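D-3-phosphoglycerate dehydrogenase (Sulfolobus tokodaii, PDB 2EKL) probably catalyses the NAD-dependent oxidation of D-3-phosphoglycerate, as a member of the D-isomer specific 2-hydroxyacid dehydrogenase family. Local coordinates at residues I19-E24 against M298-L303; A75-D80 against G99-S104; K93-P98 against L304-E309; G151-K156 against S201-V206. One frame throughout, in Å; residues are numbered along the deposited sequence.

Interaction 1. Residues I19-E24 against M298-L303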
# COMPACT_ATOMS: atom_id res chain seq x y z
N ILE A 19 -3.62 -14.94 -31.11
CA ILE A 19 -4.27 -15.80 -32.08
C ILE A 19 -4.64 -15.01 -33.34
O ILE A 19 -4.41 -15.46 -34.46
CB ILE A 19 -5.54 -16.44 -31.50
CG1 ILE A 19 -5.20 -17.24 -30.25
CG2 ILE A 19 -6.20 -17.34 -32.53
CD1 ILE A 19 -6.40 -17.86 -29.56
N LYS A 20 -5.22 -13.83 -33.13
CA LYS A 20 -5.62 -12.97 -34.24
C LYS A 20 -4.42 -12.59 -35.10
O LYS A 20 -4.50 -12.62 -36.33
CB LYS A 20 -6.29 -11.70 -33.69
CG LYS A 20 -6.51 -10.60 -34.72
CD LYS A 20 -7.32 -9.45 -34.13
CE LYS A 20 -7.32 -8.23 -35.04
NZ LYS A 20 -7.86 -8.55 -36.39
N THR A 21 -3.31 -12.26 -34.45
CA THR A 21 -2.10 -11.87 -35.15
C THR A 21 -1.57 -12.99 -36.04
O THR A 21 -1.18 -12.76 -37.18
CB THR A 21 -1.01 -11.42 -34.15
OG1 THR A 21 -1.48 -10.27 -33.43
CG2 THR A 21 0.28 -11.06 -34.87
N LEU A 22 -1.57 -14.21 -35.51
CA LEU A 22 -1.10 -15.37 -36.27
C LEU A 22 -2.04 -15.67 -37.43
O LEU A 22 -1.59 -15.91 -38.55
CB LEU A 22 -1.00 -16.59 -35.36
CG LEU A 22 0.09 -16.54 -34.28
CD1 LEU A 22 0.03 -17.79 -33.42
CD2 LEU A 22 1.46 -16.41 -34.95
N ARG A 23 -3.34 -15.65 -37.16
CA ARG A 23 -4.31 -15.93 -38.21
C ARG A 23 -4.25 -14.90 -39.34
O ARG A 23 -4.34 -15.27 -40.51
CB ARG A 23 -5.72 -16.00 -37.61
CG ARG A 23 -5.97 -17.33 -36.90
CD ARG A 23 -7.28 -17.39 -36.15
NE ARG A 23 -7.51 -18.75 -35.66
CZ ARG A 23 -8.40 -19.08 -34.73
NH1 ARG A 23 -9.17 -18.15 -34.17
NH2 ARG A 23 -8.53 -20.35 -34.36
N GLU A 24 -4.09 -13.63 -38.99
CA GLU A 24 -4.01 -12.57 -40.00
C GLU A 24 -2.85 -12.81 -40.95
O GLU A 24 -2.91 -12.39 -42.11
CB GLU A 24 -3.81 -11.20 -39.34
CG GLU A 24 -4.92 -10.76 -38.42
CD GLU A 24 -4.66 -9.38 -37.86
OE1 GLU A 24 -3.51 -9.10 -37.47
OE2 GLU A 24 -5.61 -8.58 -37.82
N MET A 298 3.89 -8.82 -25.65
CA MET A 298 5.30 -9.20 -25.68
C MET A 298 5.49 -10.62 -26.18
O MET A 298 6.39 -10.88 -26.97
CB MET A 298 5.91 -9.05 -24.29
CG MET A 298 6.07 -7.62 -23.84
SD MET A 298 6.94 -7.53 -22.27
CE MET A 298 8.44 -8.45 -22.70
N THR A 299 4.64 -11.53 -25.72
CA THR A 299 4.75 -12.92 -26.15
C THR A 299 4.47 -12.97 -27.65
O THR A 299 5.13 -13.70 -28.39
CB THR A 299 3.76 -13.82 -25.39
OG1 THR A 299 4.06 -13.78 -23.99
CG2 THR A 299 3.86 -15.27 -25.88
N THR A 300 3.49 -12.19 -28.10
CA THR A 300 3.14 -12.15 -29.52
C THR A 300 4.29 -11.56 -30.34
O THR A 300 4.67 -12.11 -31.38
CB THR A 300 1.87 -11.31 -29.75
OG1 THR A 300 0.78 -11.91 -29.05
CG2 THR A 300 1.54 -11.24 -31.25
N GLN A 301 4.84 -10.45 -29.88
CA GLN A 301 5.93 -9.82 -30.62
C GLN A 301 7.20 -10.67 -30.64
O GLN A 301 7.88 -10.75 -31.67
CB GLN A 301 6.25 -8.44 -30.05
CG GLN A 301 7.19 -7.64 -30.94
CD GLN A 301 6.73 -7.63 -32.39
OE1 GLN A 301 5.64 -7.12 -32.71
NE2 GLN A 301 7.54 -8.19 -33.29
N ASN A 302 7.52 -11.31 -29.52
CA ASN A 302 8.71 -12.16 -29.47
C ASN A 302 8.52 -13.39 -30.35
O ASN A 302 9.47 -13.89 -30.95
CB ASN A 302 9.03 -12.57 -28.03
CG ASN A 302 9.60 -11.42 -27.21
OD1 ASN A 302 10.16 -10.48 -27.77
ND2 ASN A 302 9.47 -11.50 -25.89
N LEU A 303 7.28 -13.88 -30.42
CA LEU A 303 6.98 -15.04 -31.25
C LEU A 303 7.16 -14.66 -32.72
O LEU A 303 7.74 -15.43 -33.50
CB LEU A 303 5.55 -15.51 -31.01
CG LEU A 303 5.04 -16.63 -31.93
CD1 LEU A 303 5.99 -17.82 -31.86
CD2 LEU A 303 3.63 -17.04 -31.51
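The hydroxyls of Thr21 and Thr300, which face each other across helices 16-24 and 289-309, are both bonded back into their own helix: Thr21 OG1 is hydrogen-bonded to Ile17 O and Thr300 OG1 to Ala296 O, in each case four residues earlier. What the two residues turn to each other is therefore carbon. Thr21 and Thr300 reach across tip to tip, and the methyls Thr21 CG2 and Thr300 CG2 are 3.8 Å apart. In each threonine OG1 lies beside the backbone N (chi1 -62° in Thr21), which puts CG2 anti to it and sends the methyl out to the partner helix. Next to this pair, Leu22 and Leu303 cross at about a right angle, with the methyls Leu22 CD2 and Leu303 CD2 4.1 Å from each other. Leu18 extends the patch over Thr300, and Leu304 packs on Thr21, so helix 16-24 lies against helix 289-309 near the C-terminal end of the chain. Because both hydroxyls are satisfied within their own helices, the threonines can behave as apolar residues here, and between residues 19-24 and 298-303 the contact is apolar, methyl against methyl.

Interaction 2. Residues A75-D80 against G99-S104. With NAD (nicotinamide-adenine-dinucleotide), chain B.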
# COMPACT_ATOMS: atom_id res chain seq x y z
N ALA A 75 3.01 -17.86 -22.89
CA ALA A 75 2.33 -16.58 -22.67
C ALA A 75 2.32 -16.32 -21.17
O ALA A 75 1.28 -16.42 -20.52
CB ALA A 75 0.91 -16.64 -23.22
N GLY A 76 3.49 -15.99 -20.64
CA GLY A 76 3.63 -15.72 -19.22
C GLY A 76 4.95 -15.03 -18.91
O GLY A 76 5.74 -14.75 -19.81
N ILE A 77 5.20 -14.77 -17.63
CA ILE A 77 6.41 -14.09 -17.22
C ILE A 77 7.52 -15.05 -16.79
O ILE A 77 8.61 -14.62 -16.42
CB ILE A 77 6.11 -13.12 -16.05
CG1 ILE A 77 5.60 -13.91 -14.84
CG2 ILE A 77 5.08 -12.09 -16.49
CD1 ILE A 77 5.24 -13.06 -13.65
N GLY A 78 7.23 -16.35 -16.85
CA GLY A 78 8.22 -17.35 -16.47
C GLY A 78 8.22 -18.55 -17.39
O GLY A 78 7.48 -18.59 -18.36
N LEU A 79 9.06 -19.54 -17.08
CA LEU A 79 9.16 -20.74 -17.91
C LEU A 79 9.24 -22.01 -17.07
O LEU A 79 9.83 -23.00 -17.50
CB LEU A 79 10.40 -20.65 -18.79
CG LEU A 79 10.52 -19.47 -19.76
CD1 LEU A 79 11.89 -19.48 -20.41
CD2 LEU A 79 9.42 -19.54 -20.81
N ASP A 80 8.62 -21.99 -15.89
CA ASP A 80 8.65 -23.15 -15.00
C ASP A 80 7.94 -24.39 -15.52
O ASP A 80 8.14 -25.49 -15.00
CB ASP A 80 8.08 -22.77 -13.63
CG ASP A 80 8.86 -21.66 -12.95
OD1 ASP A 80 10.10 -21.75 -12.90
OD2 ASP A 80 8.23 -20.70 -12.46
N GLY A 99 9.95 -9.78 -17.62
CA GLY A 99 9.85 -8.42 -17.12
C GLY A 99 8.54 -7.71 -17.40
O GLY A 99 8.35 -6.57 -17.01
N ALA A 100 7.61 -8.40 -18.07
CA ALA A 100 6.32 -7.82 -18.43
C ALA A 100 5.45 -7.29 -17.29
O ALA A 100 4.60 -6.42 -17.50
CB ALA A 100 5.52 -8.82 -19.24
N SER A 101 5.65 -7.80 -16.07
CA SER A 101 4.82 -7.37 -14.95
C SER A 101 5.55 -6.57 -13.87
O SER A 101 4.98 -6.31 -12.81
CB SER A 101 4.16 -8.58 -14.31
OG SER A 101 5.11 -9.36 -13.60
N THR A 102 6.78 -6.17 -14.14
CA THR A 102 7.59 -5.44 -13.16
C THR A 102 6.86 -4.40 -12.32
O THR A 102 6.81 -4.52 -11.09
CB THR A 102 8.80 -4.76 -13.84
OG1 THR A 102 9.62 -5.75 -14.46
CG2 THR A 102 9.64 -4.01 -12.80
N ASP A 103 6.29 -3.37 -12.94
CA ASP A 103 5.63 -2.32 -12.17
C ASP A 103 4.45 -2.81 -11.33
O ASP A 103 4.20 -2.29 -10.24
CB ASP A 103 5.18 -1.16 -13.07
CG ASP A 103 6.36 -0.36 -13.62
OD1 ASP A 103 7.41 -0.28 -12.94
OD2 ASP A 103 6.23 0.21 -14.72
N SER A 104 3.72 -3.79 -11.83
CA SER A 104 2.59 -4.31 -11.07
C SER A 104 3.09 -5.06 -9.83
O SER A 104 2.49 -4.97 -8.76
CB SER A 104 1.73 -5.23 -11.94
OG SER A 104 0.99 -4.45 -12.87
PA NAD B . 15.44 -10.17 -11.87
O1A NAD B . 15.44 -8.87 -12.57
O2A NAD B . 16.09 -11.33 -12.61
O5B NAD B . 16.14 -9.93 -10.45
C5B NAD B . 16.33 -11.03 -9.57
C4B NAD B . 17.65 -10.60 -8.69
O4B NAD B . 17.76 -11.40 -7.50
C3B NAD B . 18.94 -10.66 -9.58
O3B NAD B . 19.67 -9.44 -9.54
C2B NAD B . 19.65 -11.90 -9.02
O2B NAD B . 21.05 -11.99 -9.19
C1B NAD B . 19.15 -11.83 -7.62
N9A NAD B . 19.39 -13.07 -6.83
C8A NAD B . 19.25 -14.41 -7.17
N7A NAD B . 19.59 -15.19 -6.12
C5A NAD B . 19.94 -14.38 -5.10
C6A NAD B . 20.40 -14.57 -3.73
N6A NAD B . 20.54 -15.79 -3.23
N1A NAD B . 20.69 -13.44 -2.90
C2A NAD B . 20.55 -12.10 -3.39
N3A NAD B . 20.11 -11.90 -4.72
C4A NAD B . 19.82 -13.02 -5.54
O3 NAD B . 13.93 -10.62 -11.56
PN NAD B . 12.62 -9.73 -11.26
O1N NAD B . 13.00 -8.51 -10.53
O2N NAD B . 11.99 -9.52 -12.60
O5D NAD B . 11.81 -10.80 -10.43
C5D NAD B . 12.12 -11.00 -9.07
C4D NAD B . 11.26 -12.09 -8.46
O4D NAD B . 9.88 -11.74 -8.45
C3D NAD B . 11.31 -13.48 -9.16
O3D NAD B . 11.36 -14.54 -8.19
C2D NAD B . 10.09 -13.48 -10.01
O2D NAD B . 9.76 -14.77 -10.50
C1D NAD B . 9.16 -12.81 -9.04
N1N NAD B . 7.89 -12.23 -9.57
C2N NAD B . 6.68 -12.49 -8.84
C3N NAD B . 5.46 -11.94 -9.33
C7N NAD B . 4.21 -12.20 -8.58
O7N NAD B . 3.08 -12.35 -9.31
N7N NAD B . 4.13 -12.29 -7.26
C4N NAD B . 5.50 -11.13 -10.58
C5N NAD B . 6.73 -10.88 -11.30
C6N NAD B . 7.94 -11.44 -10.78
O HOH W 1 9.30 -11.89 -15.80
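The nicotinamide ring of NAD is the flat group against which Ile77 and Ser101 come together. Ile77 CD1 lies over one face, displaced from the centre and 3.5 Å from NAD C5N, while Ile153 covers the opposite face. Ser101 OG comes in from the ring's periphery, between the two, and stands 3.2 Å from NAD C5N. Both residues are also close to C4N, the carbon that exchanges hydride in NAD chemistry, so they border the reactive part of the cofactor. The isoleucine reaches it because CG1 is held between the backbone N and the carbonyl carbon (chi1 62°) and the chain then runs straight out to Ile77 CD1, which also touches Ser101 OG at 3.7 Å. The other branch, Ile77 CG2, rests 4.3 Å from Ala100 CB. A water also joins the two backbones: it donates to Ile77 O and accepts from Gly99 N, each at 2.9 Å. Residues 99-102 form a type I turn in which Gly99 O is gripped twice by Thr102, by its N and, at 3.0 Å, by its OG1, both from the same face. The turn leads into helix 102-118, and the loop of Ile77 follows strand 71-74; Val295 of helix 289-309 packs on both Ile77 and Ala100, and Ser104 OG, in the first turn of helix 102-118, bonds to Glu139 of the second subunit.

Interaction 3. Residues K93-P98 against L304-E309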
# COMPACT_ATOMS: atom_id res chain seq x y z
N LYS A 93 13.62 -22.54 -30.32
CA LYS A 93 13.54 -21.20 -29.76
C LYS A 93 12.40 -21.12 -28.74
O LYS A 93 11.27 -21.51 -29.03
CB LYS A 93 13.29 -20.16 -30.86
CG LYS A 93 14.44 -19.99 -31.82
CD LYS A 93 14.10 -18.95 -32.89
CE LYS A 93 15.26 -18.74 -33.85
NZ LYS A 93 14.91 -17.76 -34.90
N VAL A 94 12.71 -20.61 -27.55
CA VAL A 94 11.71 -20.48 -26.50
C VAL A 94 11.49 -19.00 -26.20
O VAL A 94 12.42 -18.29 -25.83
CB VAL A 94 12.17 -21.20 -25.21
CG1 VAL A 94 11.08 -21.12 -24.15
CG2 VAL A 94 12.51 -22.64 -25.52
N VAL A 95 10.25 -18.54 -26.37
CA VAL A 95 9.92 -17.14 -26.13
C VAL A 95 8.81 -16.97 -25.10
O VAL A 95 7.98 -17.85 -24.91
CB VAL A 95 9.49 -16.42 -27.43
CG1 VAL A 95 10.62 -16.44 -28.45
CG2 VAL A 95 8.24 -17.09 -28.00
N TYR A 96 8.82 -15.81 -24.44
CA TYR A 96 7.80 -15.49 -23.45
C TYR A 96 7.82 -13.99 -23.20
O TYR A 96 8.24 -13.23 -24.08
CB TYR A 96 8.02 -16.28 -22.15
CG TYR A 96 9.30 -15.98 -21.39
CD1 TYR A 96 10.55 -16.17 -21.98
CD2 TYR A 96 9.25 -15.54 -20.07
CE1 TYR A 96 11.72 -15.94 -21.27
CE2 TYR A 96 10.42 -15.30 -19.35
CZ TYR A 96 11.65 -15.50 -19.96
OH TYR A 96 12.81 -15.27 -19.25
N ALA A 97 7.39 -13.55 -22.02
CA ALA A 97 7.36 -12.12 -21.73
C ALA A 97 8.12 -11.72 -20.46
O ALA A 97 7.52 -11.26 -19.49
CB ALA A 97 5.91 -11.64 -21.63
N PRO A 98 9.45 -11.87 -20.46
CA PRO A 98 10.26 -11.52 -19.29
C PRO A 98 10.17 -10.04 -18.91
O PRO A 98 10.31 -9.15 -19.75
CB PRO A 98 11.67 -11.94 -19.71
CG PRO A 98 11.65 -11.74 -21.19
CD PRO A 98 10.31 -12.31 -21.58
N LEU A 304 6.67 -13.49 -33.09
CA LEU A 304 6.79 -13.02 -34.47
C LEU A 304 8.25 -12.83 -34.87
O LEU A 304 8.64 -13.18 -35.99
CB LEU A 304 6.04 -11.71 -34.67
CG LEU A 304 4.51 -11.76 -34.65
CD1 LEU A 304 3.95 -10.37 -34.89
CD2 LEU A 304 4.01 -12.71 -35.73
N ASN A 305 9.05 -12.28 -33.97
CA ASN A 305 10.47 -12.07 -34.27
C ASN A 305 11.17 -13.40 -34.50
O ASN A 305 11.98 -13.53 -35.42
CB ASN A 305 11.16 -11.32 -33.12
CG ASN A 305 12.59 -10.95 -33.46
OD1 ASN A 305 12.85 -10.20 -34.41
ND2 ASN A 305 13.54 -11.48 -32.69
N ALA A 306 10.85 -14.39 -33.66
CA ALA A 306 11.44 -15.72 -33.79
C ALA A 306 11.02 -16.35 -35.11
O ALA A 306 11.80 -17.05 -35.76
CB ALA A 306 11.00 -16.60 -32.63
N MET A 307 9.77 -16.13 -35.51
CA MET A 307 9.27 -16.67 -36.76
C MET A 307 9.98 -16.01 -37.94
O MET A 307 10.33 -16.67 -38.92
CB MET A 307 7.76 -16.45 -36.87
CG MET A 307 6.95 -17.28 -35.89
SD MET A 307 5.19 -16.87 -35.93
CE MET A 307 4.67 -17.81 -37.36
N LYS A 308 10.21 -14.70 -37.84
CA LYS A 308 10.89 -13.98 -38.91
C LYS A 308 12.32 -14.46 -39.07
O LYS A 308 12.81 -14.63 -40.19
CB LYS A 308 10.88 -12.47 -38.64
CG LYS A 308 11.57 -11.65 -39.72
CD LYS A 308 11.40 -10.16 -39.50
CE LYS A 308 9.95 -9.73 -39.64
NZ LYS A 308 9.79 -8.26 -39.52
N GLU A 309 13.00 -14.69 -37.95
CA GLU A 309 14.37 -15.17 -38.01
C GLU A 309 14.44 -16.55 -38.66
O GLU A 309 15.45 -16.92 -39.25
CB GLU A 309 14.97 -15.24 -36.60
CG GLU A 309 15.20 -13.87 -35.97
CD GLU A 309 16.32 -13.09 -36.64
OE1 GLU A 309 16.98 -13.65 -37.55
OE2 GLU A 309 16.54 -11.92 -36.27
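From its CB, which points toward helix 289-309, the side chain of Lys93 runs out fully extended across the flank of Ala306 and ends near Glu309. CG sets the direction by standing anti to the carbonyl carbon (chi1 -67°). Lys93 CD is the first atom to touch, passing 3.9 Å from Ala306 CB, and CE carries the chain on toward the helix end. At the tip Lys93 NZ makes a weak hydrogen bond to Ala306 O at 3.3 Å and lies close to Glu309 CB (3.0 Å). Glu309 crosses the lysine at about a right angle and bends at chi2, so its carboxylate stays apart: Lys93 NZ and Glu309 OE1 are 5.3 Å from each other, opposite charges without a salt bridge. Strand 93-95 is an outermost strand of the five-stranded parallel sheet, ordered 2-1-3-4-5 as in flavodoxin-like alpha/beta folds, and residues 304-309 of the last helix run nearly antiparallel to it (160°), the axes of these short segments 9.5 Å apart. Shortened to an alanine here, Lys93 would lose its methylenes and ammonium, which is likely to leave a gap beside Ala306 and Ala306 O without its weak donor. Two residues along the strand, Val95 CG1 meets the same methyl from another direction, roughly at a right angle to Lys93 CD and 4.2 Å from Ala306 CB, and Ile71 of the adjacent strand also touches Ala306.

Interaction 4. Residues G151-K156 against S201-V206. With NAD (nicotinamide-adenine-dinucleotide), chain B.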
# COMPACT_ATOMS: atom_id res chain seq x y z
N GLY A 151 17.08 -6.66 -8.68
CA GLY A 151 16.88 -6.72 -10.11
C GLY A 151 15.85 -5.72 -10.59
O GLY A 151 15.75 -4.62 -10.05
N ARG A 152 15.06 -6.10 -11.59
CA ARG A 152 14.03 -5.22 -12.14
C ARG A 152 13.10 -4.68 -11.05
O ARG A 152 12.92 -3.47 -10.91
CB ARG A 152 13.17 -5.96 -13.17
CG ARG A 152 13.92 -6.59 -14.33
CD ARG A 152 12.93 -7.00 -15.40
NE ARG A 152 13.54 -7.79 -16.48
CZ ARG A 152 13.76 -9.10 -16.41
NH1 ARG A 152 13.42 -9.78 -15.32
NH2 ARG A 152 14.30 -9.73 -17.44
N ILE A 153 12.50 -5.60 -10.30
CA ILE A 153 11.57 -5.24 -9.24
C ILE A 153 12.25 -4.66 -8.01
O ILE A 153 11.83 -3.62 -7.50
CB ILE A 153 10.71 -6.46 -8.84
CG1 ILE A 153 9.87 -6.89 -10.05
CG2 ILE A 153 9.80 -6.12 -7.66
CD1 ILE A 153 9.18 -8.22 -9.85
N GLY A 154 13.29 -5.32 -7.54
CA GLY A 154 14.00 -4.84 -6.36
C GLY A 154 14.48 -3.41 -6.49
O GLY A 154 14.37 -2.62 -5.55
N THR A 155 15.00 -3.06 -7.66
CA THR A 155 15.49 -1.70 -7.87
C THR A 155 14.38 -0.66 -7.72
O THR A 155 14.56 0.35 -7.05
CB THR A 155 16.14 -1.55 -9.26
OG1 THR A 155 17.28 -2.41 -9.34
CG2 THR A 155 16.59 -0.10 -9.48
N LYS A 156 13.23 -0.92 -8.34
CA LYS A 156 12.13 0.03 -8.26
C LYS A 156 11.52 0.14 -6.86
O LYS A 156 11.10 1.22 -6.45
CB LYS A 156 11.06 -0.32 -9.30
CG LYS A 156 11.52 -0.02 -10.72
CD LYS A 156 10.44 -0.27 -11.75
CE LYS A 156 10.88 0.20 -13.13
NZ LYS A 156 9.84 0.01 -14.17
N SER A 201 12.62 -6.82 2.08
CA SER A 201 11.77 -7.15 0.95
C SER A 201 12.53 -8.09 0.01
O SER A 201 13.62 -7.76 -0.46
CB SER A 201 11.35 -5.87 0.22
OG SER A 201 10.28 -6.12 -0.68
N LEU A 202 11.93 -9.25 -0.26
CA LEU A 202 12.56 -10.27 -1.11
C LEU A 202 12.13 -10.19 -2.57
O LEU A 202 10.94 -10.22 -2.88
CB LEU A 202 12.25 -11.65 -0.54
CG LEU A 202 12.51 -11.81 0.96
CD1 LEU A 202 12.08 -13.20 1.40
CD2 LEU A 202 13.99 -11.57 1.28
N HIS A 203 13.12 -10.11 -3.46
CA HIS A 203 12.86 -10.01 -4.89
C HIS A 203 13.90 -10.82 -5.67
O HIS A 203 14.43 -10.36 -6.68
CB HIS A 203 12.94 -8.54 -5.31
CG HIS A 203 12.00 -7.67 -4.55
ND1 HIS A 203 10.64 -7.67 -4.77
CD2 HIS A 203 12.21 -6.81 -3.52
CE1 HIS A 203 10.05 -6.86 -3.91
NE2 HIS A 203 10.98 -6.33 -3.14
N VAL A 204 14.17 -12.02 -5.19
CA VAL A 204 15.16 -12.89 -5.80
C VAL A 204 14.60 -13.92 -6.78
O VAL A 204 13.42 -14.25 -6.75
CB VAL A 204 15.94 -13.68 -4.73
CG1 VAL A 204 16.65 -12.72 -3.79
CG2 VAL A 204 14.99 -14.58 -3.95
N THR A 205 15.48 -14.41 -7.65
CA THR A 205 15.14 -15.45 -8.60
C THR A 205 15.92 -16.66 -8.11
O THR A 205 17.15 -16.67 -8.12
CB THR A 205 15.63 -15.12 -10.02
OG1 THR A 205 17.01 -14.75 -9.98
CG2 THR A 205 14.80 -13.99 -10.62
N VAL A 206 15.19 -17.68 -7.65
CA VAL A 206 15.81 -18.89 -7.14
C VAL A 206 15.09 -20.11 -7.70
O VAL A 206 13.94 -20.01 -8.14
CB VAL A 206 15.76 -18.94 -5.60
CG1 VAL A 206 16.62 -17.82 -5.02
CG2 VAL A 206 14.32 -18.80 -5.12
PA NAD B . 15.44 -10.17 -11.87
O1A NAD B . 15.44 -8.87 -12.57
O2A NAD B . 16.09 -11.33 -12.61
O5B NAD B . 16.14 -9.93 -10.45
C5B NAD B . 16.33 -11.03 -9.57
C4B NAD B . 17.65 -10.60 -8.69
O4B NAD B . 17.76 -11.40 -7.50
C3B NAD B . 18.94 -10.66 -9.58
O3B NAD B . 19.67 -9.44 -9.54
C2B NAD B . 19.65 -11.90 -9.02
O2B NAD B . 21.05 -11.99 -9.19
C1B NAD B . 19.15 -11.83 -7.62
N9A NAD B . 19.39 -13.07 -6.83
C8A NAD B . 19.25 -14.41 -7.17
N7A NAD B . 19.59 -15.19 -6.12
C5A NAD B . 19.94 -14.38 -5.10
C6A NAD B . 20.40 -14.57 -3.73
N6A NAD B . 20.54 -15.79 -3.23
N1A NAD B . 20.69 -13.44 -2.90
C2A NAD B . 20.55 -12.10 -3.39
N3A NAD B . 20.11 -11.90 -4.72
C4A NAD B . 19.82 -13.02 -5.54
O3 NAD B . 13.93 -10.62 -11.56
PN NAD B . 12.62 -9.73 -11.26
O1N NAD B . 13.00 -8.51 -10.53
O2N NAD B . 11.99 -9.52 -12.60
O5D NAD B . 11.81 -10.80 -10.43
C5D NAD B . 12.12 -11.00 -9.07
C4D NAD B . 11.26 -12.09 -8.46
O4D NAD B . 9.88 -11.74 -8.45
C3D NAD B . 11.31 -13.48 -9.16
O3D NAD B . 11.36 -14.54 -8.19
C2D NAD B . 10.09 -13.48 -10.01
O2D NAD B . 9.76 -14.77 -10.50
C1D NAD B . 9.16 -12.81 -9.04
N1N NAD B . 7.89 -12.23 -9.57
C2N NAD B . 6.68 -12.49 -8.84
C3N NAD B . 5.46 -11.94 -9.33
C7N NAD B . 4.21 -12.20 -8.58
O7N NAD B . 3.08 -12.35 -9.31
N7N NAD B . 4.13 -12.29 -7.26
C4N NAD B . 5.50 -11.13 -10.58
C5N NAD B . 6.73 -10.88 -11.30
C6N NAD B . 7.94 -11.44 -10.78
O HOH W 2 14.45 -7.89 -8.30
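Ile153 and His203 cross at about a right angle, the isoleucine bringing its CG2 methyl to 3.4 Å from His203 ND1. The imidazole is approached obliquely, and Gly154 completes the contact with its CA 3.9 Å from His203 CD2, where the absence of a side chain lets the helix backbone come close. The far nitrogen fixes the ring: His203 NE2 and Ser201 OG share a hydrogen bond of 2.6 Å. The two branches of Ile153 divide the work. With CG2 anti to the backbone N and turned to the histidine, CG1 (chi1 -63°) carries Ile153 CD1 to within 3.6 Å of NAD C6N. A glycine here would probably open a gap beside His203 ND1 and cost the nicotinamide its packing near C6N, leaving that ring perhaps freer to shift. The pyrophosphate lies over the helix start. Arg152 N donates to NAD O1A at 3.0 Å, nearly straight (174°). Ile153 N donates to NAD O1N at a similar angle (172°). Arg152 NH1 adds a bond to NAD O2N, which lies at the edge of the guanidinium and in its plane. A water accepts from Gly151 N and Gly154 N and lies within hydrogen-bonding distance of His203 O and NAD O1N, while NAD O3D donates to Val204 O at 2.5 Å. The amides of residues 152 and 153 on the pyrophosphate, just after Gly151, are consistent with a Rossmann-type glycine-rich turn, whose helix N-terminus would favour the phosphate charge. Helix 152-163 follows strand 144-148, which lies between strands 167-171 and 199-202 in the seven-stranded sheet; His203 continues from 199-202 and touches Thr109 of helix 102-118.

In the fold
Interactions 1 and 3, centres about 10 Å apart, both use helix 289-309 and hold it to the five-stranded domain; Asn302 ND2 lies 2.8 Å from Tyr96 O, a probable hydrogen bond between them. Interaction 2 lies further along toward the cofactor, its centre about 17 Å from that of interaction 1, and joins interaction 3 through Gly76 O and Ala97 N, 3.0 Å apart. Interactions 2 and 4 both touch NAD, the latter from the nucleotide-binding domain; their centres are about 13 Å apart, and a salt bridge of 2.7 Å between Asp103 OD1 and Lys156 NZ ties them beside the pocket. Interactions 1 and 4 do not touch, their nearest atoms being about 8 Å apart.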